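Local coordinates for protein peroxidase (Cellulomonas bogoriensis 69B4 = DSM 16987, PDB 6QZO) that binds heme b and, as a member of the DyP-type peroxidase family, probably oxidises its substrates with hydrogen peroxide, at residues H124-F129 with S361-V366; P212-H217 with Y331-D336; E303-R308 with A337-V342. All blocks are in the same frame, centred on the assembly; numbering follows the deposited sequence.

Interaction 1 (H124-F129 with S361-V366); sequences HPLPPF and SAVFAV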
loop_
_atom_site.group_PDB
_atom_site.type_symbol
_atom_site.label_atom_id
_atom_site.label_comp_id
_atom_site.label_asym_id
_atom_site.label_seq_id
_atom_site.Cartn_x
_atom_site.Cartn_y
_atom_site.Cartn_z
ATOM N N HIS A 124 8.086 28.734 -2.864
ATOM C CA HIS A 124 9.479 28.409 -3.257
ATOM C C HIS A 124 9.919 27.205 -2.433
ATOM O O HIS A 124 9.355 26.949 -1.373
ATOM C CB HIS A 124 10.406 29.634 -3.060
ATOM C CG HIS A 124 10.469 30.117 -1.651
ATOM N ND1 HIS A 124 11.038 29.371 -0.647
ATOM C CD2 HIS A 124 10.041 31.242 -1.062
ATOM C CE1 HIS A 124 10.942 30.010 0.510
ATOM N NE2 HIS A 124 10.333 31.162 0.286
ATOM N N PRO A 125 10.923 26.416 -2.880
ATOM C CA PRO A 125 11.450 25.331 -2.042
ATOM C C PRO A 125 11.857 25.857 -0.661
ATOM O O PRO A 125 12.285 26.999 -0.560
ATOM C CB PRO A 125 12.677 24.842 -2.820
ATOM C CG PRO A 125 12.370 25.229 -4.276
ATOM C CD PRO A 125 11.574 26.513 -4.200
ATOM N N LEU A 126 11.712 25.039 0.381
ATOM C CA LEU A 126 12.215 25.415 1.726
ATOM C C LEU A 126 13.693 25.752 1.588
ATOM O O LEU A 126 14.359 25.247 0.690
ATOM C CB LEU A 126 11.980 24.256 2.699
ATOM C CG LEU A 126 10.512 23.924 2.969
ATOM C CD1 LEU A 126 10.411 22.689 3.842
ATOM C CD2 LEU A 126 9.790 25.080 3.623
ATOM N N PRO A 127 14.247 26.643 2.436
ATOM C CA PRO A 127 15.691 26.867 2.447
ATOM C C PRO A 127 16.385 25.566 2.849
ATOM O O PRO A 127 15.763 24.720 3.474
ATOM C CB PRO A 127 15.896 28.006 3.463
ATOM C CG PRO A 127 14.660 28.009 4.312
ATOM C CD PRO A 127 13.545 27.457 3.444
ATOM N N PRO A 128 17.684 25.381 2.546
ATOM C CA PRO A 128 18.378 24.141 2.905
ATOM C C PRO A 128 18.661 24.086 4.419
ATOM O O PRO A 128 18.867 25.119 5.036
ATOM C CB PRO A 128 19.680 24.201 2.094
ATOM C CG PRO A 128 19.951 25.697 1.937
ATOM C CD PRO A 128 18.576 26.362 1.894
ATOM N N PHE A 129 18.627 22.882 4.985
ATOM C CA PHE A 129 18.934 22.610 6.411
ATOM C C PHE A 129 20.084 21.604 6.479
ATOM O O PHE A 129 20.159 20.738 5.586
ATOM C CB PHE A 129 17.679 22.111 7.127
ATOM C CG PHE A 129 16.574 23.133 7.139
ATOM C CD1 PHE A 129 16.679 24.245 7.951
ATOM C CD2 PHE A 129 15.453 23.009 6.324
ATOM C CE1 PHE A 129 15.704 25.227 7.933
ATOM C CE2 PHE A 129 14.451 23.968 6.350
ATOM C CZ PHE A 129 14.583 25.080 7.150
ATOM N N SER A 361 11.420 17.112 -0.243
ATOM C CA SER A 361 10.816 18.409 0.151
ATOM C C SER A 361 10.070 19.018 -1.036
ATOM O O SER A 361 10.677 19.169 -2.145
ATOM C CB SER A 361 11.842 19.375 0.673
ATOM O OG SER A 361 11.195 20.398 1.441
ATOM N N ALA A 362 8.800 19.389 -0.820
ATOM C CA ALA A 362 7.984 20.082 -1.830
ATOM C C ALA A 362 7.068 21.094 -1.145
ATOM O O ALA A 362 6.490 20.764 -0.076
ATOM C CB ALA A 362 7.216 19.065 -2.600
ATOM N N VAL A 363 6.948 22.277 -1.753
ATOM C CA VAL A 363 6.040 23.360 -1.287
ATOM C C VAL A 363 5.039 23.634 -2.399
ATOM O O VAL A 363 5.468 23.690 -3.561
ATOM C CB VAL A 363 6.827 24.630 -0.912
ATOM C CG1 VAL A 363 5.923 25.676 -0.308
ATOM C CG2 VAL A 363 7.977 24.295 0.022
ATOM N N PHE A 364 3.763 23.779 -2.039
ATOM C CA PHE A 364 2.650 24.044 -2.987
ATOM C C PHE A 364 1.717 25.095 -2.394
ATOM O O PHE A 364 1.558 25.162 -1.149
ATOM C CB PHE A 364 1.855 22.773 -3.283
ATOM C CG PHE A 364 2.701 21.661 -3.837
ATOM C CD1 PHE A 364 2.970 21.584 -5.188
ATOM C CD2 PHE A 364 3.257 20.713 -2.999
ATOM C CE1 PHE A 364 3.767 20.567 -5.694
ATOM C CE2 PHE A 364 4.049 19.706 -3.514
ATOM C CZ PHE A 364 4.301 19.632 -4.850
ATOM N N ALA A 365 1.138 25.900 -3.288
ATOM C CA ALA A 365 0.032 26.834 -2.981
ATOM C C ALA A 365 -1.268 26.107 -3.306
ATOM O O ALA A 365 -1.369 25.539 -4.399
ATOM C CB ALA A 365 0.185 28.092 -3.787
ATOM N N VAL A 366 -2.208 26.118 -2.377
ATOM C CA VAL A 366 -3.474 25.354 -2.477
ATOM C C VAL A 366 -4.601 26.352 -2.701
ATOM O O VAL A 366 -4.931 27.138 -1.808
ATOM C CB VAL A 366 -3.669 24.503 -1.207
ATOM C CG1 VAL A 366 -4.995 23.761 -1.210
ATOM C CG2 VAL A 366 -2.508 23.529 -1.039
#
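Strand 356-366, at one edge of the four-stranded antiparallel sheet in the C-terminal half of this DyP-type peroxidase, is met here by the proline-rich loop 124-129 of the N-terminal half. The chains come nearest at Pro125 and Val363, whose CA atoms lie 5.8 Å apart, and no hydrogen bond joins the two segments, so the join rests on van der Waals packing. The tight part is centred on Val363. Its CG2 branch, anti to the carbonyl carbon, fits into the bend of the loop, 3.3 Å from His124 O. The same methyl of Val363 stands 3.9 Å from Leu126 CG, the two side chains crossing at about a right angle. Two residues earlier on the strand, Leu126 CD1 rests 3.4 Å from Ser361 OG, a contact of methyl and hydroxyl; the polar partner of that hydroxyl is Arg234 on the adjacent strand 229-238. Alternation along the strand explains the selection: Ser361 and Val363 turn their CB atoms toward the loop, whereas Ala362 and Phe364 turn theirs away. The looser side is formed by His124 and Pro125, whose side chains start away from the strand and make no close approach to it. Pro125 is exposed to solvent. The imidazole of His124 is nevertheless held in place. A chi1 of 60° sets CG between the backbone N and the carbonyl carbon, folding the ring back over the loop, and NE2 is bonded to Asp336. Since both ring nitrogens face acceptors, one a carboxylate, the imidazole is probably protonated. His124 ND1 donates to Pro125 O at 2.7 Å with an N-H...O angle of 165°, the oxygen in the ring plane but the donor lying above the carbonyl plane.

Interaction 2 (P212-H217 with Y331-D336); sequences PDLLWH and YQRDVD
Arg333 leaves its backbone with CG anti to N (chi1 -173°) and runs extended through chi2. It then bends almost eclipsed at chi3 (13°), which swings NE toward the turn 212-214. There Arg333 NE donates to Asp213 O at 2.8 Å, nearly along the C=O axis, with the oxygen at the guanidinium edge and in its plane; the N-H...O angle is 163°. The backbone adds a second link, Arg333 N to Leu214 O at 3.2 Å, its donor above the carbonyl plane; Leu214 O also accepts from Gln338 NE2. The turn itself is a 3-10 segment, docked where strand 323-332 leaves the C-terminal antiparallel sheet and passes through an N-cap into helix 335-338: Asp334 OD1 accepts from Ala337 N. In place of Arg333 an alanine would lack the NE donor and would probably loosen the hold on Asp213 O, along with the packing of Arg333 CG 4.0 Å from His217 CA. Deeper in, Leu215 and Tyr331 run alongside each other in the same direction, with Leu215 CD1 3.6 Å from Tyr331 CB. The phenol continues away from the turn, and its OH is bonded to Gln146.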
loop_
_atom_site.group_PDB
_atom_site.type_symbol
_atom_site.label_atom_id
_atom_site.label_comp_id
_atom_site.label_asym_id
_atom_site.label_seq_id
_atom_site.Cartn_x
_atom_site.Cartn_y
_atom_site.Cartn_z
ATOM N N PRO A 212 -8.635 29.377 12.759
ATOM C CA PRO A 212 -8.756 29.247 11.304
ATOM C C PRO A 212 -7.803 30.176 10.529
ATOM O O PRO A 212 -7.411 29.815 9.435
ATOM C CB PRO A 212 -10.224 29.614 11.020
ATOM C CG PRO A 212 -10.649 30.461 12.225
ATOM C CD PRO A 212 -9.874 29.875 13.388
ATOM N N ASP A 213 -7.422 31.318 11.112
ATOM C CA ASP A 213 -6.558 32.336 10.454
ATOM C C ASP A 213 -5.123 31.806 10.296
ATOM O O ASP A 213 -4.362 32.418 9.510
ATOM C CB ASP A 213 -6.577 33.660 11.225
ATOM C CG ASP A 213 -5.985 33.556 12.619
ATOM O OD1 ASP A 213 -6.545 32.791 13.447
ATOM O OD2 ASP A 213 -4.954 34.221 12.863
ATOM N N LEU A 214 -4.752 30.740 11.018
ATOM C CA LEU A 214 -3.391 30.141 10.955
ATOM C C LEU A 214 -3.323 29.033 9.898
ATOM O O LEU A 214 -2.210 28.535 9.658
ATOM C CB LEU A 214 -3.014 29.598 12.339
ATOM C CG LEU A 214 -2.945 30.635 13.457
ATOM C CD1 LEU A 214 -2.466 30.009 14.763
ATOM C CD2 LEU A 214 -2.039 31.799 13.071
ATOM N N LEU A 215 -4.449 28.677 9.283
ATOM C CA LEU A 215 -4.537 27.637 8.229
ATOM C C LEU A 215 -4.937 28.270 6.896
ATOM O O LEU A 215 -4.269 28.006 5.868
ATOM C CB LEU A 215 -5.579 26.601 8.666
ATOM C CG LEU A 215 -5.897 25.513 7.642
ATOM C CD1 LEU A 215 -4.641 24.733 7.321
ATOM C CD2 LEU A 215 -7.002 24.600 8.144
ATOM N N TRP A 216 -6.018 29.044 6.920
ATOM C CA TRP A 216 -6.747 29.540 5.724
ATOM C C TRP A 216 -6.305 30.973 5.398
ATOM O O TRP A 216 -6.283 31.809 6.322
ATOM C CB TRP A 216 -8.252 29.481 5.982
ATOM C CG TRP A 216 -8.819 28.119 6.259
ATOM C CD1 TRP A 216 -9.619 27.780 7.312
ATOM C CD2 TRP A 216 -8.703 26.933 5.447
ATOM N NE1 TRP A 216 -10.005 26.471 7.214
ATOM C CE2 TRP A 216 -9.462 25.927 6.081
ATOM C CE3 TRP A 216 -8.048 26.620 4.251
ATOM C CZ2 TRP A 216 -9.566 24.631 5.566
ATOM C CZ3 TRP A 216 -8.158 25.347 3.733
ATOM C CH2 TRP A 216 -8.899 24.362 4.390
ATOM N N HIS A 217 -5.964 31.227 4.132
ATOM C CA HIS A 217 -5.747 32.581 3.558
ATOM C C HIS A 217 -7.121 33.240 3.406
ATOM O O HIS A 217 -8.025 32.592 2.841
ATOM C CB HIS A 217 -4.987 32.447 2.230
ATOM C CG HIS A 217 -4.427 33.711 1.674
ATOM N ND1 HIS A 217 -5.151 34.548 0.827
ATOM C CD2 HIS A 217 -3.191 34.243 1.784
ATOM C CE1 HIS A 217 -4.380 35.551 0.451
ATOM N NE2 HIS A 217 -3.170 35.401 1.036
ATOM N N TYR A 331 -0.228 21.769 6.426
ATOM C CA TYR A 331 -1.007 22.887 5.843
ATOM C C TYR A 331 -0.962 24.087 6.795
ATOM O O TYR A 331 -1.127 23.903 8.009
ATOM C CB TYR A 331 -2.449 22.466 5.591
ATOM C CG TYR A 331 -2.602 21.388 4.553
ATOM C CD1 TYR A 331 -2.564 21.690 3.204
ATOM C CD2 TYR A 331 -2.814 20.073 4.922
ATOM C CE1 TYR A 331 -2.703 20.709 2.243
ATOM C CE2 TYR A 331 -2.943 19.077 3.977
ATOM C CZ TYR A 331 -2.890 19.397 2.631
ATOM O OH TYR A 331 -3.067 18.424 1.686
ATOM N N GLN A 332 -0.741 25.278 6.238
ATOM C CA GLN A 332 -0.609 26.553 6.999
ATOM C C GLN A 332 -0.859 27.733 6.049
ATOM O O GLN A 332 -0.671 27.555 4.824
ATOM C CB GLN A 332 0.771 26.603 7.662
ATOM C CG GLN A 332 1.938 26.442 6.697
ATOM C CD GLN A 332 2.218 25.003 6.328
ATOM O OE1 GLN A 332 2.391 24.139 7.187
ATOM N NE2 GLN A 332 2.281 24.740 5.038
ATOM N N ARG A 333 -1.262 28.896 6.575
ATOM C CA ARG A 333 -1.510 30.113 5.751
ATOM C C ARG A 333 -0.217 30.480 5.005
ATOM O O ARG A 333 -0.304 30.730 3.802
ATOM C CB ARG A 333 -2.006 31.285 6.609
ATOM C CG ARG A 333 -2.438 32.509 5.808
ATOM C CD ARG A 333 -2.769 33.742 6.647
ATOM N NE ARG A 333 -2.379 33.753 8.059
ATOM C CZ ARG A 333 -1.212 34.183 8.555
ATOM N NH1 ARG A 333 -0.269 34.674 7.764
ATOM N NH2 ARG A 333 -1.000 34.133 9.855
ATOM N N ASP A 334 0.931 30.471 5.695
ATOM C CA ASP A 334 2.213 31.036 5.193
ATOM C C ASP A 334 3.370 30.141 5.651
ATOM O O ASP A 334 3.656 30.108 6.858
ATOM C CB ASP A 334 2.361 32.496 5.642
ATOM C CG ASP A 334 3.638 33.202 5.205
ATOM O OD1 ASP A 334 4.610 32.510 4.821
ATOM O OD2 ASP A 334 3.660 34.446 5.274
ATOM N N VAL A 335 4.035 29.465 4.705
ATOM C CA VAL A 335 5.133 28.482 4.975
ATOM C C VAL A 335 6.262 29.186 5.741
ATOM O O VAL A 335 6.694 28.660 6.773
ATOM C CB VAL A 335 5.659 27.850 3.675
ATOM C CG1 VAL A 335 6.786 26.865 3.944
ATOM C CG2 VAL A 335 4.546 27.181 2.878
ATOM N N ASP A 336 6.701 30.337 5.240
ATOM C CA ASP A 336 7.880 31.106 5.739
ATOM C C ASP A 336 7.654 31.580 7.175
ATOM O O ASP A 336 8.622 31.586 7.950
ATOM C CB ASP A 336 8.180 32.306 4.836
ATOM C CG ASP A 336 9.001 31.944 3.602
ATOM O OD1 ASP A 336 9.833 31.062 3.696
ATOM O OD2 ASP A 336 8.834 32.583 2.573
#

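Interaction 3 (E303-R308 with A337-V342); sequences ETFLRR and AQFTPV. With HEM (protoporphyrin IX containing Fe), chain I.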
loop_
_atom_site.group_PDB
_atom_site.type_symbol
_atom_site.label_atom_id
_atom_site.label_comp_id
_atom_site.label_asym_id
_atom_site.label_seq_id
_atom_site.Cartn_x
_atom_site.Cartn_y
_atom_site.Cartn_z
ATOM N N GLU A 303 3.620 30.077 14.863
ATOM C CA GLU A 303 4.594 28.974 14.632
ATOM C C GLU A 303 3.922 27.610 14.898
ATOM O O GLU A 303 4.434 26.829 15.714
ATOM C CB GLU A 303 5.834 29.171 15.506
ATOM C CG GLU A 303 6.669 30.358 15.098
ATOM C CD GLU A 303 7.959 30.486 15.890
ATOM O OE1 GLU A 303 8.083 29.772 16.908
ATOM O OE2 GLU A 303 8.856 31.265 15.473
ATOM N N THR A 304 2.838 27.335 14.177
ATOM C CA THR A 304 2.003 26.114 14.263
ATOM C C THR A 304 1.452 25.828 12.863
ATOM O O THR A 304 1.511 26.735 11.999
ATOM C CB THR A 304 0.930 26.286 15.341
ATOM O OG1 THR A 304 0.270 25.038 15.573
ATOM C CG2 THR A 304 -0.090 27.337 14.977
ATOM N N PHE A 305 0.967 24.613 12.625
ATOM C CA PHE A 305 0.449 24.171 11.310
ATOM C C PHE A 305 -0.346 22.880 11.516
ATOM O O PHE A 305 -0.130 22.190 12.538
ATOM C CB PHE A 305 1.602 23.998 10.310
ATOM C CG PHE A 305 2.859 23.433 10.913
ATOM C CD1 PHE A 305 3.006 22.068 11.105
ATOM C CD2 PHE A 305 3.871 24.276 11.338
ATOM C CE1 PHE A 305 4.147 21.554 11.701
ATOM C CE2 PHE A 305 5.010 23.763 11.932
ATOM C CZ PHE A 305 5.148 22.403 12.107
ATOM N N LEU A 306 -1.268 22.601 10.594
ATOM C CA LEU A 306 -2.065 21.350 10.580
ATOM C C LEU A 306 -1.184 20.230 10.014
ATOM O O LEU A 306 -1.008 20.173 8.777
ATOM C CB LEU A 306 -3.327 21.543 9.739
ATOM C CG LEU A 306 -4.293 20.356 9.731
ATOM C CD1 LEU A 306 -4.737 19.991 11.147
ATOM C CD2 LEU A 306 -5.476 20.631 8.826
ATOM N N ARG A 307 -0.646 19.392 10.891
ATOM C CA ARG A 307 0.034 18.148 10.465
ATOM C C ARG A 307 -1.063 17.173 10.038
ATOM O O ARG A 307 -2.083 17.083 10.747
ATOM C CB ARG A 307 0.908 17.588 11.590
ATOM C CG ARG A 307 2.102 18.469 11.898
ATOM C CD ARG A 307 2.874 17.954 13.097
ATOM N NE ARG A 307 2.099 18.074 14.318
ATOM C CZ ARG A 307 2.063 17.198 15.314
ATOM N NH1 ARG A 307 2.746 16.070 15.264
ATOM N NH2 ARG A 307 1.343 17.458 16.394
ATOM N N ARG A 308 -0.846 16.506 8.905
ATOM C CA ARG A 308 -1.787 15.508 8.349
ATOM C C ARG A 308 -0.948 14.374 7.766
ATOM O O ARG A 308 -1.032 14.131 6.542
ATOM C CB ARG A 308 -2.706 16.201 7.338
ATOM C CG ARG A 308 -4.068 15.534 7.217
ATOM C CD ARG A 308 -4.937 16.293 6.263
ATOM N NE ARG A 308 -6.229 15.695 6.013
ATOM C CZ ARG A 308 -6.460 14.688 5.200
ATOM N NH1 ARG A 308 -5.463 14.008 4.670
ATOM N NH2 ARG A 308 -7.704 14.362 4.898
ATOM N N ALA A 337 6.431 32.012 7.505
ATOM C CA ALA A 337 6.081 32.592 8.821
ATOM C C ALA A 337 5.783 31.487 9.852
ATOM O O ALA A 337 5.970 31.748 11.061
ATOM C CB ALA A 337 4.901 33.518 8.668
ATOM N N GLN A 338 5.332 30.308 9.415
ATOM C CA GLN A 338 4.663 29.302 10.287
ATOM C C GLN A 338 5.486 28.007 10.349
ATOM O O GLN A 338 5.863 27.608 11.476
ATOM C CB GLN A 338 3.231 29.071 9.793
ATOM C CG GLN A 338 2.388 30.346 9.787
ATOM C CD GLN A 338 0.932 30.062 9.532
ATOM O OE1 GLN A 338 0.404 30.367 8.462
ATOM N NE2 GLN A 338 0.279 29.442 10.506
ATOM N N PHE A 339 5.781 27.383 9.208
ATOM C CA PHE A 339 6.481 26.070 9.157
ATOM C C PHE A 339 7.993 26.262 9.320
ATOM O O PHE A 339 8.592 25.680 10.252
ATOM C CB PHE A 339 6.160 25.299 7.874
ATOM C CG PHE A 339 6.900 23.988 7.774
ATOM C CD1 PHE A 339 6.410 22.845 8.381
ATOM C CD2 PHE A 339 8.111 23.912 7.100
ATOM C CE1 PHE A 339 7.098 21.645 8.293
ATOM C CE2 PHE A 339 8.808 22.708 7.035
ATOM C CZ PHE A 339 8.296 21.573 7.624
ATOM N N THR A 340 8.591 27.052 8.438
ATOM C CA THR A 340 10.065 27.168 8.269
ATOM C C THR A 340 10.765 27.531 9.577
ATOM O O THR A 340 11.848 27.019 9.840
ATOM C CB THR A 340 10.386 28.153 7.150
ATOM O OG1 THR A 340 9.716 27.601 6.020
ATOM C CG2 THR A 340 11.862 28.321 6.898
ATOM N N PRO A 341 10.234 28.451 10.408
ATOM C CA PRO A 341 10.849 28.751 11.700
ATOM C C PRO A 341 10.896 27.535 12.638
ATOM O O PRO A 341 11.840 27.425 13.410
ATOM C CB PRO A 341 9.956 29.858 12.288
ATOM C CG PRO A 341 9.308 30.483 11.066
ATOM C CD PRO A 341 9.066 29.307 10.141
ATOM N N VAL A 342 9.894 26.649 12.554
ATOM C CA VAL A 342 9.860 25.397 13.376
ATOM C C VAL A 342 10.904 24.428 12.809
ATOM O O VAL A 342 11.759 23.956 13.589
ATOM C CB VAL A 342 8.461 24.766 13.439
ATOM C CG1 VAL A 342 8.496 23.420 14.142
ATOM C CG2 VAL A 342 7.453 25.692 14.103
HETATM C CHA HEM I . 4.973 16.304 17.650
HETATM C CHB HEM I . 6.987 12.434 15.618
HETATM C CHC HEM I . 8.982 15.258 12.245
HETATM C CHD HEM I . 6.635 19.070 14.032
HETATM C C1A HEM I . 5.378 15.022 17.396
HETATM C C2A HEM I . 5.131 13.915 18.259
HETATM C C3A HEM I . 5.714 12.831 17.688
HETATM C C4A HEM I . 6.287 13.257 16.469
HETATM C CMA HEM I . 5.744 11.412 18.222
HETATM C CAA HEM I . 4.413 13.939 19.597
HETATM C CBA HEM I . 2.904 13.716 19.491
HETATM C CGA HEM I . 2.264 14.930 18.900
HETATM O O1A HEM I . 2.102 14.945 17.648
HETATM O O2A HEM I . 1.925 15.891 19.647
HETATM C C1B HEM I . 7.707 12.900 14.525
HETATM C C2B HEM I . 8.471 12.027 13.705
HETATM C C3B HEM I . 9.051 12.816 12.741
HETATM C C4B HEM I . 8.603 14.184 13.034
HETATM C CMB HEM I . 8.592 10.514 13.868
HETATM C CAB HEM I . 9.885 12.461 11.575
HETATM C CBB HEM I . 10.039 11.216 11.126
HETATM C C1C HEM I . 8.518 16.541 12.416
HETATM C C2C HEM I . 8.882 17.616 11.606
HETATM C C3C HEM I . 8.237 18.732 12.084
HETATM C C4C HEM I . 7.449 18.306 13.226
HETATM C CMC HEM I . 9.809 17.633 10.422
HETATM C CAC HEM I . 8.484 19.999 11.346
HETATM C CBC HEM I . 7.965 21.164 11.625
HETATM C C1D HEM I . 5.987 18.592 15.190
HETATM C C2D HEM I . 5.155 19.462 16.041
HETATM C C3D HEM I . 4.709 18.701 17.057
HETATM C C4D HEM I . 5.268 17.362 16.804
HETATM C CMD HEM I . 4.846 20.943 15.899
HETATM C CAD HEM I . 3.809 19.155 18.212
HETATM C CBD HEM I . 4.656 19.670 19.395
HETATM C CGD HEM I . 3.870 20.202 20.588
HETATM O O1D HEM I . 3.381 21.352 20.567
HETATM O O2D HEM I . 3.722 19.515 21.638
HETATM N NA HEM I . 6.084 14.602 16.308
HETATM N NB HEM I . 7.818 14.159 14.100
HETATM N NC HEM I . 7.664 16.956 13.395
HETATM N ND HEM I . 6.016 17.351 15.696
HETATM FE FE HEM I . 6.903 15.837 14.990
#
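One wall of the heme pocket is built here, where the start of strand 306-314 meets the junction of helices 335-338 and 340-348. Phe305 and Phe339 form an edge-to-face pair, ring centroids 5.2 Å apart and planes at 56°, with Phe339 CD1 above the middle of the Phe305 ring. Val342 reaches Phe305 tip to tip at the ring edge, CG2 to CE2 at 3.8 Å. All three side chains converge on one heme vinyl: its terminal CBC lies 3.1 Å from Phe305 CZ, 3.4 Å from Val342 CG1 and 3.5 Å from Phe339 CE1. Glu303 OE2 lies 3.7 Å from Pro341 CB, while its OE1 forms a salt bridge with Arg345. Gln338 NE2 adds a weak bond to Thr304 O to those it gives Leu214 O and Glu302 O, and OE1 accepts from Asp334 N. Further along the strand, Arg307 bends at chi3 and lays a guanidinium face over heme C3D. Arg307 NH1 and NH2 both donate to heme propionate O1A, at 2.7 Å and 2.9 Å. These two bonds, with a salt bridge from NH1 to Glu201, help fix the rotation of the guanidinium, whose positive charge would probably offset the propionate's negative charge.

Following the chain from the N terminus, residues 124-129 come first and find their partner, 361-366, last, so interaction 1 closes a loop that encloses both other contacts and joins the N-terminal to the C-terminal part of the peroxidase. Interaction 2 closes the chain from 212-217 to 331-336, and interaction 3 the short one from 303-308 to 337-342; the two cross, their centres about 8 Å apart. Neighbouring strands 306-314 and 323-332 connect them through Leu306 N and Tyr331 O, and both use helix 335-338. That helix also meets interaction 1, where Val335 packs on Leu126 and Val363. Leu126 CD1 touches Phe339 CE2 at 3.6 Å, bringing loop 124-129 against the heme-lining group of interaction 3.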